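Local structure of uncharacterized protein TP-0789 domain-containing protein (Nitrosomonas europaea ATCC 19718, 3BUU) at residues A[118-123]-A[132-137]; A[128-133]-A[150-155]; A[156-161]-A[174-179]. The protein is of unknown function but belongs to the LolA superfamily and may bind lipoproteins or other lipids in the cell envelope. One frame throughout, in Å; residues are numbered along the deposited sequence.

Three antiparallel pairings step inward from the outermost strand 115-125 and illustrate how side-chain chemistry changes with place in the fold. Contacts 1 and 2 share strand 128-137, with Val132 and Leu133 common to both; contact 3 pairs the next two strands, 158-164 and 170-182, nearer the centre of the chain. Contact 1 has the more exposed periphery: a classic bulge and an arginine-glutamate pair over one buried valine. Contact 2 is more buried, joining aromatic and CH-pi packing to a polar, water-bridged end. Contact 3, also partly buried, relies on a flat arginine-phenylalanine stack and a proline-tyrosine CH-pi contact. Hydrogen bonds of Tyr130 and Trp150 to Glu123 tie contact 1 to contact 2; one between Trp150 and Tyr159 ties contact 2 to contact 3.

Contact 1: A[118-123]-A[132-137]; sequences QLLRNE and VLELTG
Arg121 turns its CG into the position between its backbone N and carbonyl carbon (chi1 62°), which lays that methylene 3.9 Å from Val132 CB, while Glu123 sets CG beside its own backbone N (chi1 -79°) and brings it 3.8 Å from Val132 CG2. The valine is thus covered by the aliphatic parts of two charged residues. Beyond the methylenes the two charges meet: Arg121 grips Glu123 side-on, NE at 2.6 Å and NH2 at 2.8 Å both reaching the single oxygen OE2, which lies in the guanidinium plane. The other carboxylate oxygen, OE1, accepts from Trp150 NE1. An alanine in place of Glu123 would probably leave the Arg121 guanidinium without its carboxylate and more able to turn, deprive Trp150 NE1 of its acceptor, and uncover part of Val132 CG2.

The backbone beneath is a worked example of the classic beta bulge. Leu120 and Arg121 together face Val132, whose O takes a sound bond from Leu120 N (2.8 Å) and a weak one from Arg121 N (3.4 Å); Val132 N returns a bond to Arg121 O. At the bulge the side chain of Leu120 points toward the partner strand, and its CD1 lies 3.6 Å from Glu134 OE1 as the two side chains cross obliquely. Ahead of the bulge, Gln118 and Glu134 form a regular hydrogen-bonded pair. Leu119 and Leu133 diverge, though Leu119 CD1 and Leu133 CD2 still come within 4.3 Å.

Strand 115-125 is outermost within the chain, and strand 128-137 separates it from strand 146-152. Val132 and Arg121 rest on Trp150 of that third strand, Leu120 and Glu134 on its Leu148, whereas Leu133 packs against Ile12 and Leu13 of helix 9-20.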
loop_
_atom_site.group_PDB
_atom_site.type_symbol
_atom_site.label_atom_id
_atom_site.label_comp_id
_atom_site.label_asym_id
_atom_site.label_seq_id
_atom_site.Cartn_x
_atom_site.Cartn_y
_atom_site.Cartn_z
ATOM N N GLN A 118 -1.288 -18.013 6.027
ATOM C CA GLN A 118 -1.802 -19.357 6.128
ATOM C C GLN A 118 -3.016 -19.405 5.237
ATOM O O GLN A 118 -3.811 -18.466 5.189
ATOM C CB GLN A 118 -2.174 -19.644 7.584
ATOM C CG GLN A 118 -2.723 -21.045 7.859
ATOM C CD GLN A 118 -2.820 -21.337 9.369
ATOM O OE1 GLN A 118 -1.921 -21.021 10.149
ATOM N NE2 GLN A 118 -3.895 -21.982 9.763
ATOM N N LEU A 119 -3.200 -20.528 4.552
ATOM C CA LEU A 119 -4.426 -20.684 3.784
ATOM C C LEU A 119 -5.618 -20.795 4.713
ATOM O O LEU A 119 -5.665 -21.699 5.557
ATOM C CB LEU A 119 -4.332 -21.924 2.899
ATOM C CG LEU A 119 -5.506 -22.198 1.960
ATOM C CD1 LEU A 119 -5.593 -21.228 0.803
ATOM C CD2 LEU A 119 -5.460 -23.633 1.486
ATOM N N LEU A 120 -6.588 -19.914 4.571
ATOM C CA LEU A 120 -7.823 -19.960 5.356
ATOM C C LEU A 120 -8.787 -20.901 4.661
ATOM O O LEU A 120 -9.355 -21.802 5.288
ATOM C CB LEU A 120 -8.392 -18.539 5.521
ATOM C CG LEU A 120 -9.719 -18.528 6.289
ATOM C CD1 LEU A 120 -9.536 -19.088 7.716
ATOM C CD2 LEU A 120 -10.190 -17.101 6.307
ATOM N N ARG A 121 -9.014 -20.693 3.373
ATOM C CA ARG A 121 -9.932 -21.490 2.592
ATOM C C ARG A 121 -9.655 -21.224 1.130
ATOM O O ARG A 121 -8.988 -20.251 0.800
ATOM C CB ARG A 121 -11.407 -21.156 2.931
ATOM C CG ARG A 121 -11.792 -19.723 2.623
ATOM C CD ARG A 121 -13.254 -19.416 2.977
ATOM N NE ARG A 121 -13.584 -17.975 2.758
ATOM C CZ ARG A 121 -13.537 -16.995 3.664
ATOM N NH1 ARG A 121 -13.214 -17.235 4.926
ATOM N NH2 ARG A 121 -13.811 -15.744 3.285
ATOM N N ASN A 122 -10.190 -22.075 0.273
ATOM C CA ASN A 122 -10.337 -21.763 -1.139
ATOM C C ASN A 122 -11.739 -21.290 -1.424
ATOM O O ASN A 122 -12.664 -21.750 -0.769
ATOM C CB ASN A 122 -9.932 -23.015 -1.943
ATOM C CG ASN A 122 -8.419 -23.314 -1.810
ATOM O OD1 ASN A 122 -7.601 -22.436 -1.943
ATOM N ND2 ASN A 122 -8.075 -24.536 -1.460
ATOM N N GLU A 123 -11.912 -20.369 -2.361
ATOM C CA GLU A 123 -13.235 -19.907 -2.767
ATOM C C GLU A 123 -13.340 -19.873 -4.274
ATOM O O GLU A 123 -12.392 -19.509 -4.949
ATOM C CB GLU A 123 -13.495 -18.471 -2.288
ATOM C CG GLU A 123 -13.887 -18.271 -0.888
ATOM C CD GLU A 123 -14.332 -16.856 -0.527
ATOM O OE1 GLU A 123 -14.607 -15.982 -1.377
ATOM O OE2 GLU A 123 -14.465 -16.674 0.694
ATOM N N VAL A 132 -7.653 -18.095 -0.406
ATOM C CA VAL A 132 -7.906 -17.026 0.569
ATOM C C VAL A 132 -6.878 -17.173 1.659
ATOM O O VAL A 132 -6.948 -18.144 2.447
ATOM C CB VAL A 132 -9.357 -17.018 1.124
ATOM C CG1 VAL A 132 -9.551 -15.785 2.011
ATOM C CG2 VAL A 132 -10.355 -17.021 -0.010
ATOM N N LEU A 133 -5.899 -16.275 1.671
ATOM C CA LEU A 133 -4.863 -16.329 2.676
ATOM C C LEU A 133 -5.235 -15.464 3.861
ATOM O O LEU A 133 -5.654 -14.325 3.689
ATOM C CB LEU A 133 -3.522 -15.795 2.136
ATOM C CG LEU A 133 -2.950 -16.558 0.933
ATOM C CD1 LEU A 133 -1.584 -15.946 0.500
ATOM C CD2 LEU A 133 -2.773 -18.022 1.237
ATOM N N GLU A 134 -5.038 -15.982 5.060
ATOM C CA GLU A 134 -5.122 -15.180 6.267
ATOM C C GLU A 134 -3.705 -14.702 6.596
ATOM O O GLU A 134 -2.799 -15.532 6.807
ATOM C CB GLU A 134 -5.689 -16.011 7.416
ATOM C CG GLU A 134 -5.753 -15.174 8.679
ATOM C CD GLU A 134 -6.752 -15.670 9.692
ATOM O OE1 GLU A 134 -7.492 -16.625 9.410
ATOM O OE2 GLU A 134 -6.818 -15.076 10.784
ATOM N N LEU A 135 -3.534 -13.381 6.621
ATOM C CA LEU A 135 -2.238 -12.749 6.888
ATOM C C LEU A 135 -2.315 -12.171 8.272
ATOM O O LEU A 135 -3.080 -11.235 8.540
ATOM C CB LEU A 135 -2.020 -11.632 5.870
ATOM C CG LEU A 135 -2.044 -12.036 4.407
ATOM C CD1 LEU A 135 -1.625 -10.881 3.516
ATOM C CD2 LEU A 135 -1.270 -13.252 4.080
ATOM N N THR A 136 -1.501 -12.715 9.189
ATOM C CA THR A 136 -1.487 -12.256 10.555
ATOM C C THR A 136 -0.296 -11.341 10.745
ATOM O O THR A 136 0.838 -11.735 10.503
ATOM C CB THR A 136 -1.388 -13.482 11.511
ATOM O OG1 THR A 136 -2.499 -14.347 11.324
ATOM C CG2 THR A 136 -1.357 -12.993 12.956
ATOM N N GLY A 137 -0.552 -10.122 11.179
ATOM C CA GLY A 137 0.532 -9.146 11.355
ATOM C C GLY A 137 1.539 -9.651 12.343
ATOM O O GLY A 137 1.180 -10.192 13.398
#

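Contact 2: A[128-133]-A[150-155]; sequences EDYYVL and WVNQSN
Asn152, which reaches across to Glu128, has its OD1 gripped twice by Ser154: by the backbone N at 2.9 Å, which closes an Asx turn, and by the hydroxyl OG at 2.7 Å, approaching from above the carbonyl plane. Two donors on OD1 would hold the amide against rotation, and ND2 then points at Glu128 OE2, 3.0 Å away, along a fairly straight bond (165° at the hydrogen) that comes from above the carboxylate plane. A water joins the same Glu128 oxygen to Ser154 OG, so the end of the pairing is laced together.

Further along, CH-pi and aromatic packing takes over. Gln153 places CG anti to its carbonyl carbon (chi1 -66°), and this methylene sits directly over the centre of the Tyr131 ring, 3.5 Å from the centroid, the side chain crossing the ring at about a right angle. Val132 CG2 also lies over a ring face, that of the Trp150 five-membered ring, but offset toward the rim and nearest NE1 at 3.4 Å. That indole, whose NE1 donates to Glu123, in turn presents its edge to the face of Tyr130, an offset edge-to-face pair with planes at 62°.

Two backbone bonds, Tyr131 N to Val151 O and Val151 N to Tyr131 O, secure the middle, and Gln153 N bonds Asp129 O beyond them. Tyr131 and Val151 share the face covered by Ile12 of helix 9-20; Tyr130, Val132 and Trp150 lie on the other. It is an antiparallel beta hairpin with one face against a helix, consistent with the LolA-like fold, in which a strongly curved sheet embraces helical segments.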
loop_
_atom_site.group_PDB
_atom_site.type_symbol
_atom_site.label_atom_id
_atom_site.label_comp_id
_atom_site.label_asym_id
_atom_site.label_seq_id
_atom_site.Cartn_x
_atom_site.Cartn_y
_atom_site.Cartn_z
ATOM N N GLU A 128 -13.688 -19.022 -11.611
ATOM C CA GLU A 128 -12.393 -18.685 -11.024
ATOM C C GLU A 128 -12.254 -19.152 -9.583
ATOM O O GLU A 128 -13.109 -18.920 -8.747
ATOM C CB GLU A 128 -12.146 -17.186 -11.063
ATOM C CG GLU A 128 -12.035 -16.635 -12.466
ATOM C CD GLU A 128 -10.763 -17.082 -13.130
ATOM O OE1 GLU A 128 -10.710 -18.236 -13.613
ATOM O OE2 GLU A 128 -9.811 -16.283 -13.162
ATOM N N ASP A 129 -11.128 -19.783 -9.290
ATOM C CA ASP A 129 -10.835 -20.251 -7.946
ATOM C C ASP A 129 -9.744 -19.377 -7.363
ATOM O O ASP A 129 -8.808 -18.992 -8.045
ATOM C CB ASP A 129 -10.320 -21.702 -7.940
ATOM C CG ASP A 129 -11.271 -22.661 -8.597
ATOM O OD1 ASP A 129 -12.437 -22.625 -8.209
ATOM O OD2 ASP A 129 -10.852 -23.472 -9.470
ATOM N N TYR A 130 -9.879 -19.122 -6.072
ATOM C CA TYR A 130 -8.991 -18.266 -5.331
ATOM C C TYR A 130 -8.488 -18.974 -4.109
ATOM O O TYR A 130 -9.254 -19.649 -3.422
ATOM C CB TYR A 130 -9.716 -16.955 -4.895
ATOM C CG TYR A 130 -10.207 -16.173 -6.056
ATOM C CD1 TYR A 130 -9.376 -15.260 -6.720
ATOM C CD2 TYR A 130 -11.497 -16.365 -6.522
ATOM C CE1 TYR A 130 -9.859 -14.600 -7.828
ATOM C CE2 TYR A 130 -11.976 -15.683 -7.612
ATOM C CZ TYR A 130 -11.147 -14.825 -8.279
ATOM O OH TYR A 130 -11.640 -14.123 -9.354
ATOM N N TYR A 131 -7.217 -18.782 -3.804
ATOM C CA TYR A 131 -6.711 -19.028 -2.470
ATOM C C TYR A 131 -7.122 -17.849 -1.603
ATOM O O TYR A 131 -6.861 -16.710 -1.980
ATOM C CB TYR A 131 -5.184 -19.106 -2.472
ATOM C CG TYR A 131 -4.581 -20.137 -3.368
ATOM C CD1 TYR A 131 -4.781 -21.482 -3.157
ATOM C CD2 TYR A 131 -3.731 -19.765 -4.405
ATOM C CE1 TYR A 131 -4.130 -22.450 -3.965
ATOM C CE2 TYR A 131 -3.099 -20.702 -5.210
ATOM C CZ TYR A 131 -3.301 -22.052 -5.002
ATOM O OH TYR A 131 -2.658 -22.990 -5.781
ATOM N N VAL A 132 -7.653 -18.095 -0.406
ATOM C CA VAL A 132 -7.906 -17.026 0.569
ATOM C C VAL A 132 -6.878 -17.173 1.659
ATOM O O VAL A 132 -6.948 -18.144 2.447
ATOM C CB VAL A 132 -9.357 -17.018 1.124
ATOM C CG1 VAL A 132 -9.551 -15.785 2.011
ATOM C CG2 VAL A 132 -10.355 -17.021 -0.010
ATOM N N LEU A 133 -5.899 -16.275 1.671
ATOM C CA LEU A 133 -4.863 -16.329 2.676
ATOM C C LEU A 133 -5.235 -15.464 3.861
ATOM O O LEU A 133 -5.654 -14.325 3.689
ATOM C CB LEU A 133 -3.522 -15.795 2.136
ATOM C CG LEU A 133 -2.950 -16.558 0.933
ATOM C CD1 LEU A 133 -1.584 -15.946 0.500
ATOM C CD2 LEU A 133 -2.773 -18.022 1.237
ATOM N N TRP A 150 -7.324 -12.563 -1.280
ATOM C CA TRP A 150 -7.714 -13.495 -2.321
ATOM C C TRP A 150 -6.678 -13.450 -3.436
ATOM O O TRP A 150 -6.412 -12.369 -3.988
ATOM C CB TRP A 150 -9.077 -13.106 -2.893
ATOM C CG TRP A 150 -10.284 -13.526 -2.116
ATOM C CD1 TRP A 150 -11.214 -14.412 -2.541
ATOM C CD2 TRP A 150 -10.730 -13.054 -0.832
ATOM N NE1 TRP A 150 -12.192 -14.564 -1.586
ATOM C CE2 TRP A 150 -11.900 -13.762 -0.520
ATOM C CE3 TRP A 150 -10.237 -12.124 0.092
ATOM C CZ2 TRP A 150 -12.617 -13.573 0.646
ATOM C CZ3 TRP A 150 -10.947 -11.921 1.303
ATOM C CH2 TRP A 150 -12.136 -12.660 1.547
ATOM N N VAL A 151 -6.134 -14.606 -3.790
ATOM C CA VAL A 151 -5.117 -14.741 -4.810
ATOM C C VAL A 151 -5.646 -15.743 -5.832
ATOM O O VAL A 151 -6.014 -16.874 -5.484
ATOM C CB VAL A 151 -3.779 -15.202 -4.198
ATOM C CG1 VAL A 151 -2.750 -15.380 -5.316
ATOM C CG2 VAL A 151 -3.266 -14.203 -3.189
ATOM N N ASN A 152 -5.697 -15.326 -7.093
ATOM C CA ASN A 152 -6.192 -16.227 -8.146
ATOM C C ASN A 152 -5.309 -17.458 -8.251
ATOM O O ASN A 152 -4.086 -17.353 -8.360
ATOM C CB ASN A 152 -6.159 -15.444 -9.452
ATOM C CG ASN A 152 -7.003 -16.058 -10.524
ATOM O OD1 ASN A 152 -6.935 -17.233 -10.750
ATOM N ND2 ASN A 152 -7.755 -15.258 -11.215
ATOM N N GLN A 153 -5.912 -18.644 -8.233
ATOM C CA GLN A 153 -5.121 -19.873 -8.291
ATOM C C GLN A 153 -4.477 -20.052 -9.647
ATOM O O GLN A 153 -3.484 -20.755 -9.769
ATOM C CB GLN A 153 -5.975 -21.084 -8.012
ATOM C CG GLN A 153 -6.519 -21.126 -6.581
ATOM C CD GLN A 153 -7.228 -22.418 -6.267
ATOM O OE1 GLN A 153 -7.273 -23.333 -7.088
ATOM N NE2 GLN A 153 -7.851 -22.474 -5.117
ATOM N N SER A 154 -5.054 -19.470 -10.692
ATOM C CA SER A 154 -4.577 -19.721 -12.037
ATOM C C SER A 154 -3.246 -19.030 -12.292
ATOM O O SER A 154 -2.391 -19.607 -12.960
ATOM C CB SER A 154 -5.627 -19.259 -13.086
ATOM O OG SER A 154 -5.829 -17.874 -13.094
ATOM N N ASN A 155 -3.089 -17.791 -11.841
ATOM C CA ASN A 155 -1.948 -16.944 -12.218
ATOM C C ASN A 155 -1.386 -16.159 -11.033
ATOM O O ASN A 155 -0.527 -15.316 -11.245
ATOM C CB ASN A 155 -2.333 -15.992 -13.347
ATOM C CG ASN A 155 -3.509 -15.133 -13.004
ATOM O OD1 ASN A 155 -3.941 -15.048 -11.858
ATOM N ND2 ASN A 155 -4.072 -14.506 -14.029
HETATM O O HOH W 1 -7.705 -16.620 -14.723
HETATM O O HOH W 2 -8.694 -19.554 -11.087
HETATM O O HOH W 3 -9.097 -25.442 -7.415
#

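Contact 3: A[156-161]-A[174-179]; sequences FRPYKA and SRYENF
Arg157 lays its guanidinium flat over the Phe179 ring, planes 7° apart and centres 4.5 Å apart, the two side chains sliding past each other in opposite directions. The cation is off-centre, an offset cation-pi contact, and the extended chain adds a CH-pi touch, CD lying 3.6 Å from Phe179 CE1. At the edge of the same ring sits Pro158 O, 3.6 Å from Phe179 CZ.

The next residue repeats the theme without charge. Pro158 CB stands over the centre of the Tyr176 ring, 3.7 Å from its centroid, and the proline crosses the tyrosine side chain at about a right angle. Tyr159 O meets the edge of that ring in plane and also accepts from Tyr176 N at 3.2 Å, the donor lying above the carbonyl plane. A water donates to Tyr159 O as well.

Beyond this point the pairing is regular: Ala161 and Ser174 exchange two backbone bonds, with Ala161 CB 3.4 Å from Ser174 OG. Pro158 and Tyr176 also touch Ile19 and Arg20 of helix 9-20, so strands 158-164 and 170-182 form an antiparallel beta hairpin with these two side chains against the helix.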
loop_
_atom_site.group_PDB
_atom_site.type_symbol
_atom_site.label_atom_id
_atom_site.label_comp_id
_atom_site.label_asym_id
_atom_site.label_seq_id
_atom_site.Cartn_x
_atom_site.Cartn_y
_atom_site.Cartn_z
ATOM N N PHE A 156 -1.851 -16.443 -9.810
ATOM C CA PHE A 156 -1.354 -15.805 -8.594
ATOM C C PHE A 156 -1.621 -14.334 -8.515
ATOM O O PHE A 156 -1.055 -13.647 -7.665
ATOM C CB PHE A 156 0.129 -16.126 -8.324
ATOM C CG PHE A 156 0.378 -17.601 -8.211
ATOM C CD1 PHE A 156 0.134 -18.288 -7.022
ATOM C CD2 PHE A 156 0.861 -18.296 -9.311
ATOM C CE1 PHE A 156 0.359 -19.662 -6.921
ATOM C CE2 PHE A 156 1.106 -19.669 -9.226
ATOM C CZ PHE A 156 0.853 -20.353 -8.046
ATOM N N ARG A 157 -2.516 -13.821 -9.359
ATOM C CA ARG A 157 -2.817 -12.394 -9.262
ATOM C C ARG A 157 -3.562 -12.076 -7.968
ATOM O O ARG A 157 -4.507 -12.775 -7.599
ATOM C CB ARG A 157 -3.680 -11.918 -10.402
ATOM C CG ARG A 157 -2.984 -11.724 -11.691
ATOM C CD ARG A 157 -3.970 -11.224 -12.712
ATOM N NE ARG A 157 -3.311 -11.189 -13.970
ATOM C CZ ARG A 157 -3.884 -10.695 -15.050
ATOM N NH1 ARG A 157 -5.131 -10.253 -14.965
ATOM N NH2 ARG A 157 -3.218 -10.661 -16.187
ATOM N N PRO A 158 -3.211 -10.952 -7.324
ATOM C CA PRO A 158 -4.089 -10.494 -6.230
ATOM C C PRO A 158 -5.434 -10.092 -6.815
ATOM O O PRO A 158 -5.495 -9.412 -7.852
ATOM C CB PRO A 158 -3.294 -9.310 -5.644
ATOM C CG PRO A 158 -2.485 -8.777 -6.797
ATOM C CD PRO A 158 -2.135 -9.992 -7.636
ATOM N N TYR A 159 -6.495 -10.423 -6.081
ATOM C CA TYR A 159 -7.842 -10.155 -6.530
ATOM C C TYR A 159 -8.531 -9.131 -5.645
ATOM O O TYR A 159 -9.019 -8.118 -6.132
ATOM C CB TYR A 159 -8.630 -11.474 -6.595
ATOM C CG TYR A 159 -10.100 -11.336 -6.868
ATOM C CD1 TYR A 159 -10.569 -10.734 -8.021
ATOM C CD2 TYR A 159 -11.020 -11.830 -5.966
ATOM C CE1 TYR A 159 -11.928 -10.620 -8.257
ATOM C CE2 TYR A 159 -12.367 -11.716 -6.188
ATOM C CZ TYR A 159 -12.809 -11.132 -7.332
ATOM O OH TYR A 159 -14.156 -10.991 -7.567
ATOM N N LYS A 160 -8.592 -9.394 -4.339
ATOM C CA LYS A 160 -9.230 -8.491 -3.411
ATOM C C LYS A 160 -8.697 -8.800 -2.035
ATOM O O LYS A 160 -8.068 -9.847 -1.797
ATOM C CB LYS A 160 -10.772 -8.645 -3.471
ATOM C CG LYS A 160 -11.318 -9.904 -2.842
ATOM C CD LYS A 160 -12.834 -10.000 -2.968
ATOM C CE LYS A 160 -13.361 -11.236 -2.205
ATOM N NZ LYS A 160 -14.842 -11.273 -2.233
ATOM N N ALA A 161 -8.940 -7.878 -1.118
ATOM C CA ALA A 161 -8.529 -8.038 0.255
ATOM C C ALA A 161 -9.576 -7.503 1.196
ATOM O O ALA A 161 -10.369 -6.620 0.867
ATOM C CB ALA A 161 -7.169 -7.403 0.485
ATOM N N SER A 174 -10.361 -3.964 -0.368
ATOM C CA SER A 174 -9.718 -3.468 -1.555
ATOM C C SER A 174 -9.956 -4.426 -2.715
ATOM O O SER A 174 -10.199 -5.617 -2.516
ATOM C CB SER A 174 -8.231 -3.257 -1.351
ATOM O OG SER A 174 -7.627 -4.509 -1.156
ATOM N N ARG A 175 -9.878 -3.879 -3.911
ATOM C CA ARG A 175 -9.905 -4.640 -5.157
ATOM C C ARG A 175 -8.755 -4.162 -6.040
ATOM O O ARG A 175 -8.457 -2.978 -6.095
ATOM C CB ARG A 175 -11.216 -4.337 -5.926
ATOM C CG ARG A 175 -12.462 -4.676 -5.230
ATOM C CD ARG A 175 -13.643 -4.497 -6.190
ATOM N NE ARG A 175 -13.784 -3.230 -6.936
ATOM C CZ ARG A 175 -14.385 -2.135 -6.467
ATOM N NH1 ARG A 175 -14.828 -2.085 -5.213
ATOM N NH2 ARG A 175 -14.520 -1.070 -7.244
ATOM N N TYR A 176 -8.148 -5.118 -6.740
ATOM C CA TYR A 176 -7.025 -4.858 -7.634
ATOM C C TYR A 176 -7.553 -4.889 -9.070
ATOM O O TYR A 176 -8.126 -5.891 -9.471
ATOM C CB TYR A 176 -5.993 -5.956 -7.444
ATOM C CG TYR A 176 -5.331 -5.986 -6.100
ATOM C CD1 TYR A 176 -4.098 -5.364 -5.910
ATOM C CD2 TYR A 176 -5.932 -6.632 -5.021
ATOM C CE1 TYR A 176 -3.456 -5.408 -4.712
ATOM C CE2 TYR A 176 -5.299 -6.654 -3.812
ATOM C CZ TYR A 176 -4.060 -6.050 -3.635
ATOM O OH TYR A 176 -3.433 -6.084 -2.399
ATOM N N GLU A 177 -7.255 -3.860 -9.848
ATOM C CA GLU A 177 -7.827 -3.729 -11.169
ATOM C C GLU A 177 -6.815 -3.144 -12.170
ATOM O O GLU A 177 -5.728 -2.687 -11.800
ATOM C CB GLU A 177 -9.113 -2.883 -11.127
ATOM C CG GLU A 177 -10.208 -3.568 -10.310
ATOM C CD GLU A 177 -11.587 -3.029 -10.433
ATOM O OE1 GLU A 177 -11.764 -2.048 -11.165
ATOM O OE2 GLU A 177 -12.493 -3.575 -9.745
ATOM N N ASN A 178 -7.236 -3.127 -13.438
ATOM C CA ASN A 178 -6.504 -2.419 -14.503
ATOM C C ASN A 178 -5.072 -2.947 -14.669
ATOM O O ASN A 178 -4.102 -2.223 -14.526
ATOM C CB ASN A 178 -6.538 -0.892 -14.323
ATOM C CG ASN A 178 -7.921 -0.319 -14.472
ATOM O OD1 ASN A 178 -8.879 -1.028 -14.758
ATOM N ND2 ASN A 178 -8.028 0.981 -14.305
ATOM N N PHE A 179 -4.984 -4.239 -14.908
ATOM C CA PHE A 179 -3.691 -4.901 -15.067
ATOM C C PHE A 179 -3.032 -4.525 -16.389
ATOM O O PHE A 179 -3.681 -4.516 -17.433
ATOM C CB PHE A 179 -3.817 -6.415 -14.929
ATOM C CG PHE A 179 -4.061 -6.869 -13.500
ATOM C CD1 PHE A 179 -3.031 -7.454 -12.784
ATOM C CD2 PHE A 179 -5.304 -6.725 -12.884
ATOM C CE1 PHE A 179 -3.204 -7.885 -11.511
ATOM C CE2 PHE A 179 -5.490 -7.164 -11.543
ATOM C CZ PHE A 179 -4.419 -7.750 -10.874
HETATM O O HOH W 4 -9.686 -7.732 -8.732
#